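Local coordinates for protein shikimate dehydrogenase (NADP(+)) (Peptoclostridium difficile, PDB 5DZS) that probably catalyses the reversible NADPH-linked reduction of 3-dehydroshikimate to shikimate, the fourth of seven steps on the pathway to chorismate, at residues Q18-R22 with E263-F268; I55-N59 with S243-W247; L170-G175 with I199-F203. Residues are numbered along the deposited sequence.

Contact 1 of 3, residues Q18-R22 with E263-F268; sequences QIHKR and ELKLEF
Both segments are helical: Gln18-Arg22 belongs to helix 16-27 and Glu263-Phe268 to the C-terminal helix 255-268. The short axes, their N-to-C directions 135° apart, approach only to 11.8 Å, a separation at which long side chains must span the gap; the nearest CA pair is Ile19-Leu264 at 7.9 Å. Leu264 (m, t) reaches into the middle, its CD1 3.6 Å from Ile19 CG1 and its CD2 3.8 Å from Gln18 NE2. Gln18, extended with chi1 and chi2 both t, brings OE1 to 3.1 Å from Phe268 CZ and NE2 to 2.9 Å from Glu267 OE1, at an angle too poor for a hydrogen bond. Arg22 bends over (chi1 and chi2 both m) to present NH2 to two acids one helical turn apart: Glu267 OE2 at 2.6 Å, a salt bridge with a weak hydrogen bond, and Glu263 OE1 at 3.7 Å, a long one. Ile19 also packs on helix 233-248. Phe268 meets Tyr211, a predicted shikimate-binding residue, edge-to-face, which places Phe268 beside the probable substrate pocket. The C-terminal helix thus meets helix 16-27 through a small apolar centre and an ionic rim in which Glu267 is poorly ordered and Arg22 has two conformers.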
loop_
_atom_site.group_PDB
_atom_site.type_symbol
_atom_site.label_atom_id
_atom_site.label_comp_id
_atom_site.label_asym_id
_atom_site.label_seq_id
_atom_site.Cartn_x
_atom_site.Cartn_y
_atom_site.Cartn_z
ATOM N N GLN B 18 -13.346 17.846 -6.178
ATOM C CA GLN B 18 -12.724 18.356 -7.401
ATOM C C GLN B 18 -11.334 17.743 -7.603
ATOM O O GLN B 18 -10.973 17.374 -8.722
ATOM C CB GLN B 18 -12.622 19.883 -7.361
ATOM C CG GLN B 18 -12.059 20.473 -8.646
ATOM C CD GLN B 18 -11.924 21.988 -8.624
ATOM O OE1 GLN B 18 -12.005 22.625 -7.571
ATOM N NE2 GLN B 18 -11.703 22.573 -9.801
ATOM N N ILE B 19 -10.536 17.647 -6.532
ATOM C CA ILE B 19 -9.224 17.046 -6.642
ATOM C C ILE B 19 -9.342 15.609 -7.118
ATOM O O ILE B 19 -8.652 15.189 -8.052
ATOM C CB ILE B 19 -8.447 17.089 -5.291
ATOM C CG1 ILE B 19 -8.128 18.545 -4.904
ATOM C CG2 ILE B 19 -7.192 16.223 -5.377
ATOM C CD1 ILE B 19 -7.515 18.702 -3.517
ATOM N N HIS B 20 -10.180 14.804 -6.451
ATOM C CA HIS B 20 -10.343 13.411 -6.847
ATOM C C HIS B 20 -10.851 13.251 -8.280
ATOM O O HIS B 20 -10.407 12.353 -8.981
ATOM C CB HIS B 20 -11.213 12.640 -5.839
ATOM C CG HIS B 20 -10.514 12.362 -4.542
ATOM N ND1 HIS B 20 -9.742 11.247 -4.342
ATOM C CD2 HIS B 20 -10.477 13.054 -3.384
ATOM C CE1 HIS B 20 -9.263 11.253 -3.116
ATOM N NE2 HIS B 20 -9.701 12.338 -2.505
ATOM N N LYS B 21 -11.770 14.120 -8.699
ATOM C CA LYS B 21 -12.253 14.124 -10.095
ATOM C C LYS B 21 -11.073 14.273 -11.045
ATOM O O LYS B 21 -10.945 13.517 -11.999
ATOM C CB LYS B 21 -13.248 15.253 -10.335
ATOM C CG LYS B 21 -13.711 15.351 -11.791
ATOM C CD LYS B 21 -14.716 16.482 -11.982
ATOM C CE LYS B 21 -15.288 16.532 -13.389
ATOM N NZ LYS B 21 -16.003 15.297 -13.792
ATOM N N ARG B 22 -10.211 15.251 -10.780
ATOM C CA ARG B 22 -9.032 15.475 -11.610
ATOM C C ARG B 22 -8.094 14.275 -11.644
ATOM O O ARG B 22 -7.538 13.944 -12.692
ATOM C CB ARG B 22 -8.299 16.734 -11.148
ATOM C CG ARG B 22 -8.990 18.023 -11.543
ATOM C CD ARG B 22 -8.958 18.182 -13.060
ATOM N NE ARG B 22 -9.541 19.432 -13.529
ATOM C CZ ARG B 22 -8.866 20.562 -13.681
ATOM N NH1 ARG B 22 -9.493 21.640 -14.133
ATOM N NH2 ARG B 22 -7.568 20.619 -13.390
ATOM N N GLU B 263 -2.347 23.014 -11.794
ATOM C CA GLU B 263 -3.551 23.277 -12.572
ATOM C C GLU B 263 -4.675 23.742 -11.650
ATOM O O GLU B 263 -5.420 24.661 -11.998
ATOM C CB GLU B 263 -3.945 22.065 -13.442
ATOM C CG GLU B 263 -2.974 21.834 -14.607
ATOM C CD GLU B 263 -3.380 20.689 -15.520
ATOM O OE1 GLU B 263 -4.429 20.055 -15.244
ATOM O OE2 GLU B 263 -2.643 20.428 -16.509
ATOM N N LEU B 264 -4.784 23.148 -10.465
ATOM C CA LEU B 264 -5.833 23.545 -9.515
ATOM C C LEU B 264 -5.579 24.901 -8.888
ATOM O O LEU B 264 -6.511 25.683 -8.684
ATOM C CB LEU B 264 -5.987 22.502 -8.405
ATOM C CG LEU B 264 -6.692 21.214 -8.778
ATOM C CD1 LEU B 264 -6.577 20.249 -7.609
ATOM C CD2 LEU B 264 -8.151 21.479 -9.128
ATOM N N LYS B 265 -4.313 25.186 -8.602
ATOM C CA LYS B 265 -3.912 26.450 -7.988
ATOM C C LYS B 265 -4.298 27.659 -8.859
ATOM O O LYS B 265 -4.410 28.776 -8.354
ATOM C CB LYS B 265 -2.413 26.391 -7.683
ATOM C CG LYS B 265 -1.796 27.598 -7.007
ATOM C CD LYS B 265 -0.542 27.154 -6.264
ATOM C CE LYS B 265 0.409 28.293 -5.955
ATOM N NZ LYS B 265 1.144 28.726 -7.175
ATOM N N LEU B 266 -4.512 27.425 -10.156
ATOM C CA LEU B 266 -4.960 28.478 -11.078
ATOM C C LEU B 266 -6.494 28.562 -11.119
ATOM O O LEU B 266 -7.064 29.651 -11.069
ATOM C CB LEU B 266 -4.447 28.218 -12.494
ATOM C CG LEU B 266 -2.937 28.183 -12.708
ATOM C CD1 LEU B 266 -2.634 27.797 -14.149
ATOM C CD2 LEU B 266 -2.292 29.516 -12.352
ATOM N N GLU B 267 -7.145 27.402 -11.212
ATOM C CA GLU B 267 -8.616 27.312 -11.297
ATOM C C GLU B 267 -9.351 28.095 -10.219
ATOM O O GLU B 267 -10.396 28.683 -10.488
ATOM C CB GLU B 267 -9.061 25.853 -11.234
ATOM C CG GLU B 267 -8.577 25.012 -12.399
ATOM C CD GLU B 267 -8.451 23.551 -12.035
ATOM O OE1 GLU B 267 -9.412 22.984 -11.468
ATOM O OE2 GLU B 267 -7.391 22.960 -12.338
ATOM N N PHE B 268 -8.823 28.087 -9.000
ATOM C CA PHE B 268 -9.445 28.831 -7.910
ATOM C C PHE B 268 -9.127 30.321 -8.047
ATOM O O PHE B 268 -9.989 31.169 -7.808
ATOM C CB PHE B 268 -8.992 28.294 -6.549
ATOM C CG PHE B 268 -9.336 26.844 -6.323
ATOM C CD1 PHE B 268 -10.647 26.458 -6.080
ATOM C CD2 PHE B 268 -8.348 25.870 -6.333
ATOM C CE1 PHE B 268 -10.966 25.126 -5.871
ATOM C CE2 PHE B 268 -8.660 24.535 -6.119
ATOM C CZ PHE B 268 -9.970 24.164 -5.887
#

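Contact 2 of 3, residues I55-N59 with S243-W247; sequences IQGVN and SQEIW
Asn59 ND2 donates to Ser243 OG over 3.0 Å at a good angle (160°), and at the other end Gln56 NE2 makes a weak hydrogen bond to Trp247 O at 2.9 Å. Asn59 (chi1 m) has further partners, its OD1 bonding Tyr33 OH and its ND2 Asn86 O. Between these ties strand 57-59, extended, runs nearly antiparallel to helix 243-247: the axes are 9.7 Å apart at 157°, with CA pairs Gly57-Trp247 at 6.4 Å and Asn59-Ser243 at 7.9 Å. Trp247 (chi1 -69°, chi2 -31°) fills the gap. Gly57 CA lies over its five-membered ring, 3.9 Å from the centroid, in a CH-pi contact; a CB here would clash with NE1. The ring's edge meets Val58 C (3.7 Å from CZ2) and Asn59 OD1 (3.4 Å from CH2), while NE1 bonds Ile88 O of the adjoining strand. Helix 233-248 thus packs on the substrate-domain sheet largely through the Trp247 indole, and the indole NE1, Ser243 OG and Asn59 amide all have hydrogen-bond partners, close to the predicted shikimate-binding residues Asn86 and Gln239.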
loop_
_atom_site.group_PDB
_atom_site.type_symbol
_atom_site.label_atom_id
_atom_site.label_comp_id
_atom_site.label_asym_id
_atom_site.label_seq_id
_atom_site.Cartn_x
_atom_site.Cartn_y
_atom_site.Cartn_z
ATOM N N ILE B 55 -19.483 0.919 -1.596
ATOM C CA ILE B 55 -18.689 2.131 -1.732
ATOM C C ILE B 55 -17.237 1.722 -1.503
ATOM O O ILE B 55 -16.871 1.320 -0.414
ATOM C CB ILE B 55 -19.141 3.228 -0.760
ATOM C CG1 ILE B 55 -20.667 3.450 -0.831
ATOM C CG2 ILE B 55 -18.350 4.503 -0.993
ATOM C CD1 ILE B 55 -21.181 3.859 -2.198
ATOM N N GLN B 56 -16.402 1.802 -2.539
ATOM C CA GLN B 56 -15.055 1.238 -2.451
ATOM C C GLN B 56 -14.164 1.913 -1.437
ATOM O O GLN B 56 -13.310 1.263 -0.803
ATOM C CB GLN B 56 -14.385 1.242 -3.835
ATOM C CG GLN B 56 -13.052 0.538 -3.856
ATOM C CD GLN B 56 -12.481 0.382 -5.229
ATOM O OE1 GLN B 56 -13.199 0.152 -6.213
ATOM N NE2 GLN B 56 -11.156 0.472 -5.308
ATOM N N GLY B 57 -14.280 3.214 -1.330
ATOM C CA GLY B 57 -13.447 3.936 -0.378
ATOM C C GLY B 57 -14.026 5.249 0.046
ATOM O O GLY B 57 -14.731 5.893 -0.751
ATOM N N VAL B 58 -13.687 5.692 1.252
ATOM C CA VAL B 58 -14.070 7.021 1.677
ATOM C C VAL B 58 -12.921 7.668 2.399
ATOM O O VAL B 58 -12.080 6.975 3.012
ATOM C CB VAL B 58 -15.325 7.101 2.579
ATOM C CG1 VAL B 58 -16.535 6.530 1.849
ATOM C CG2 VAL B 58 -15.122 6.400 3.892
ATOM N N ASN B 59 -12.841 8.977 2.302
ATOM C CA ASN B 59 -12.028 9.742 3.210
ATOM C C ASN B 59 -12.883 10.146 4.395
ATOM O O ASN B 59 -14.109 10.216 4.300
ATOM C CB ASN B 59 -11.475 10.977 2.524
ATOM C CG ASN B 59 -10.433 10.643 1.494
ATOM O OD1 ASN B 59 -10.590 10.959 0.315
ATOM N ND2 ASN B 59 -9.365 9.998 1.918
ATOM N N SER B 243 -4.461 8.356 -1.172
ATOM C CA SER B 243 -5.695 7.609 -0.974
ATOM C C SER B 243 -6.006 6.761 -2.219
ATOM O O SER B 243 -6.403 5.592 -2.100
ATOM C CB SER B 243 -6.890 8.520 -0.701
ATOM O OG SER B 243 -6.782 9.197 0.541
ATOM N N GLN B 244 -5.865 7.372 -3.393
ATOM C CA GLN B 244 -6.104 6.670 -4.638
ATOM C C GLN B 244 -5.166 5.467 -4.819
ATOM O O GLN B 244 -5.580 4.409 -5.316
ATOM C CB GLN B 244 -6.009 7.646 -5.795
ATOM C CG GLN B 244 -7.178 8.610 -5.841
ATOM C CD GLN B 244 -8.488 7.910 -6.142
ATOM O OE1 GLN B 244 -8.507 6.788 -6.623
ATOM N NE2 GLN B 244 -9.601 8.584 -5.857
ATOM N N GLU B 245 -3.916 5.619 -4.388
ATOM C CA GLU B 245 -2.950 4.528 -4.486
ATOM C C GLU B 245 -3.435 3.351 -3.620
ATOM O O GLU B 245 -3.379 2.202 -4.010
ATOM C CB GLU B 245 -1.554 4.955 -4.020
ATOM C CG GLU B 245 -0.846 5.892 -4.990
ATOM C CD GLU B 245 0.565 6.206 -4.558
ATOM O OE1 GLU B 245 1.431 6.379 -5.448
ATOM O OE2 GLU B 245 0.855 6.251 -3.358
ATOM N N ILE B 246 -3.905 3.669 -2.425
ATOM C CA ILE B 246 -4.417 2.653 -1.510
ATOM C C ILE B 246 -5.668 1.957 -2.060
ATOM O O ILE B 246 -5.766 0.725 -2.063
ATOM C CB ILE B 246 -4.743 3.285 -0.143
ATOM C CG1 ILE B 246 -3.430 3.678 0.557
ATOM C CG2 ILE B 246 -5.543 2.299 0.719
ATOM C CD1 ILE B 246 -3.618 4.592 1.735
ATOM N N TRP B 247 -6.594 2.756 -2.573
ATOM C CA TRP B 247 -7.862 2.236 -3.079
ATOM C C TRP B 247 -7.674 1.335 -4.279
ATOM O O TRP B 247 -8.385 0.308 -4.397
ATOM C CB TRP B 247 -8.833 3.369 -3.392
ATOM C CG TRP B 247 -9.347 4.115 -2.174
ATOM C CD1 TRP B 247 -9.547 3.597 -0.929
ATOM C CD2 TRP B 247 -9.741 5.483 -2.104
ATOM N NE1 TRP B 247 -10.000 4.557 -0.086
ATOM C CE2 TRP B 247 -10.162 5.732 -0.785
ATOM C CE3 TRP B 247 -9.779 6.531 -3.027
ATOM C CZ2 TRP B 247 -10.612 6.976 -0.370
ATOM C CZ3 TRP B 247 -10.242 7.763 -2.607
ATOM C CH2 TRP B 247 -10.626 7.990 -1.304
#

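Contact 3 of 3, residues L170-G175 with I199-F203; sequences LKHIKG and IIQNF
A loop, Leu170-Gly175, fits against the last part of helix 197-200 and the turn after it. Leu170-Gly175 begins with a turn in which Ile173 N bonds Leu170 O at 3.1 Å, then extends through Ile173 and Lys174. Ile199-Phe203 continues from short helix 197-200 into a type I beta turn from Ile200 to Phe203, closed by Phe203 N to Ile200 O at 3.2 Å. Nearest CA pairs run Lys171-Ile199 (5.7 Å), Lys174-Asn202 (4.9 Å) and Gly175-Phe203 (5.2 Å), so the segments progress in step. Three bumps shape the fit. Ile199 (m, t) lies under the first turn, its CG2 3.8 Å from Leu170 CG and its CG1 4.2 Å from Lys171 CA. Asn202 (chi1 m) points into the concave side of the bend, with CB 3.5 Å from Ile173 O; a water fills the remaining hollow, accepting from Asn202 ND2 (3.0 Å) and donating to Leu170 O (2.5 Å) and Ile173 O (2.8 Å). Phe203 (chi1 m) lays its ring against segment 170-175, with CZ 4.0 Å from Ile173 CG2 and 4.3 Å from Leu170 CD1. Gly175 N sits over one ring face, and a CB on Gly175 would clash with Phe203 CE2. The backbones join at this end: Gly175 N donates to Asn202 O (3.1 Å), and Phe203 CA makes a CA-H...O contact with Gly175 O (3.3 Å). These segments lead into the neighbouring parallel strands 177-180 and 205-208 of the nucleotide-binding-domain sheet; Leu170, Ile173 and Phe203 also pack on Val122 of strand 120-124, Ile199 and Phe203 on Ile178 of strand 177-180.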
loop_
_atom_site.group_PDB
_atom_site.type_symbol
_atom_site.label_atom_id
_atom_site.label_comp_id
_atom_site.label_asym_id
_atom_site.label_seq_id
_atom_site.Cartn_x
_atom_site.Cartn_y
_atom_site.Cartn_z
ATOM N N LEU B 170 0.651 30.410 25.548
ATOM C CA LEU B 170 1.214 30.597 24.217
ATOM C C LEU B 170 1.686 32.022 23.972
ATOM O O LEU B 170 2.573 32.247 23.152
ATOM C CB LEU B 170 0.175 30.214 23.159
ATOM C CG LEU B 170 0.592 30.378 21.698
ATOM C CD1 LEU B 170 1.842 29.571 21.369
ATOM C CD2 LEU B 170 -0.554 29.957 20.795
ATOM N N LYS B 171 1.100 32.978 24.698
ATOM C CA LYS B 171 1.455 34.383 24.551
ATOM C C LYS B 171 2.935 34.640 24.823
ATOM O O LYS B 171 3.508 35.583 24.276
ATOM C CB LYS B 171 0.626 35.256 25.500
ATOM C CG LYS B 171 -0.873 35.267 25.250
ATOM C CD LYS B 171 -1.566 36.222 26.221
ATOM C CE LYS B 171 -3.073 36.220 26.016
ATOM N NZ LYS B 171 -3.783 37.085 26.994
ATOM N N HIS B 172 3.548 33.795 25.654
ATOM C CA HIS B 172 4.961 33.957 26.026
ATOM C C HIS B 172 5.912 32.969 25.346
ATOM O O HIS B 172 7.069 32.858 25.747
ATOM C CB HIS B 172 5.112 33.831 27.548
ATOM C CG HIS B 172 4.075 34.585 28.315
ATOM N ND1 HIS B 172 4.103 35.956 28.457
ATOM C CD2 HIS B 172 2.976 34.158 28.982
ATOM C CE1 HIS B 172 3.061 36.342 29.172
ATOM N NE2 HIS B 172 2.364 35.271 29.505
ATOM N N ILE B 173 5.440 32.244 24.334
ATOM C CA ILE B 173 6.310 31.298 23.626
ATOM C C ILE B 173 6.809 31.890 22.316
ATOM O O ILE B 173 6.033 32.436 21.521
ATOM C CB ILE B 173 5.616 29.938 23.337
ATOM C CG1 ILE B 173 5.621 29.041 24.577
ATOM C CG2 ILE B 173 6.390 29.149 22.287
ATOM C CD1 ILE B 173 4.919 29.619 25.776
ATOM N N LYS B 174 8.110 31.751 22.092
ATOM C CA LYS B 174 8.744 32.202 20.865
ATOM C C LYS B 174 9.332 30.955 20.194
ATOM O O LYS B 174 9.975 30.137 20.852
ATOM C CB LYS B 174 9.834 33.231 21.167
ATOM C CG LYS B 174 9.365 34.364 22.079
ATOM C CD LYS B 174 10.460 35.361 22.441
ATOM C CE LYS B 174 10.734 36.388 21.348
ATOM N NZ LYS B 174 11.302 35.827 20.093
ATOM N N GLY B 175 9.098 30.796 18.897
ATOM C CA GLY B 175 9.622 29.636 18.186
ATOM C C GLY B 175 9.796 29.848 16.698
ATOM O O GLY B 175 9.619 30.951 16.186
ATOM N N ILE B 199 0.842 36.853 18.838
ATOM C CA ILE B 199 1.403 35.501 18.925
ATOM C C ILE B 199 2.091 35.171 17.600
ATOM O O ILE B 199 3.201 34.637 17.585
ATOM C CB ILE B 199 0.323 34.445 19.256
ATOM C CG1 ILE B 199 -0.136 34.603 20.714
ATOM C CG2 ILE B 199 0.851 33.019 19.018
ATOM C CD1 ILE B 199 -1.332 33.742 21.082
ATOM N N ILE B 200 1.443 35.516 16.489
ATOM C CA ILE B 200 2.018 35.261 15.165
ATOM C C ILE B 200 3.363 35.961 15.012
ATOM O O ILE B 200 4.280 35.453 14.375
ATOM C CB ILE B 200 1.066 35.697 14.032
ATOM C CG1 ILE B 200 -0.174 34.794 14.043
ATOM C CG2 ILE B 200 1.769 35.595 12.684
ATOM C CD1 ILE B 200 -1.245 35.160 13.037
ATOM N N GLN B 201 3.485 37.125 15.627
ATOM C CA GLN B 201 4.726 37.870 15.549
ATOM C C GLN B 201 5.918 37.101 16.148
ATOM O O GLN B 201 7.054 37.336 15.754
ATOM C CB GLN B 201 4.550 39.213 16.243
ATOM C CG GLN B 201 5.681 40.190 16.014
ATOM C CD GLN B 201 5.344 41.559 16.549
ATOM O OE1 GLN B 201 4.234 41.787 17.035
ATOM N NE2 GLN B 201 6.293 42.485 16.458
ATOM N N ASN B 202 5.654 36.156 17.058
ATOM C CA ASN B 202 6.731 35.397 17.716
ATOM C C ASN B 202 7.233 34.156 16.968
ATOM O O ASN B 202 8.014 33.379 17.524
ATOM C CB ASN B 202 6.307 34.993 19.142
ATOM C CG ASN B 202 6.091 36.184 20.056
ATOM O OD1 ASN B 202 6.657 37.261 19.849
ATOM N ND2 ASN B 202 5.285 35.986 21.097
ATOM N N PHE B 203 6.799 33.976 15.723
ATOM C CA PHE B 203 7.211 32.819 14.921
ATOM C C PHE B 203 7.720 33.270 13.563
ATOM O O PHE B 203 7.392 34.366 13.113
ATOM C CB PHE B 203 6.057 31.799 14.812
ATOM C CG PHE B 203 5.719 31.178 16.132
ATOM C CD1 PHE B 203 4.885 31.836 17.024
ATOM C CD2 PHE B 203 6.304 29.983 16.525
ATOM C CE1 PHE B 203 4.616 31.297 18.273
ATOM C CE2 PHE B 203 6.031 29.435 17.765
ATOM C CZ PHE B 203 5.188 30.093 18.641
HETATM O O HOH W 1 3.507 33.613 21.252
#

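How the contacts relate
Along the chain the contacts are nested: contact 3 lies inside the loop closed by contact 2, itself inside that closed by contact 1. Contacts 1 and 2, with centres 19 Å apart, touch: His20 of helix 16-27 probably hydrogen-bonds Gln244 and packs against Trp247 and Asn59. Their C-terminal segments lie on successive helices, 233-248 and 255-268, so the end of the chain returns to cover the N-terminal substrate-binding domain. Contact 3 stands apart, beside the starts of inner strands 177-180 and 205-208 in the domain that probably binds NADP, its centre 34 Å from contact 1 and 39 Å from contact 2. Together they reflect the two-domain build of shikimate dehydrogenases, in which the active site lies between the domains.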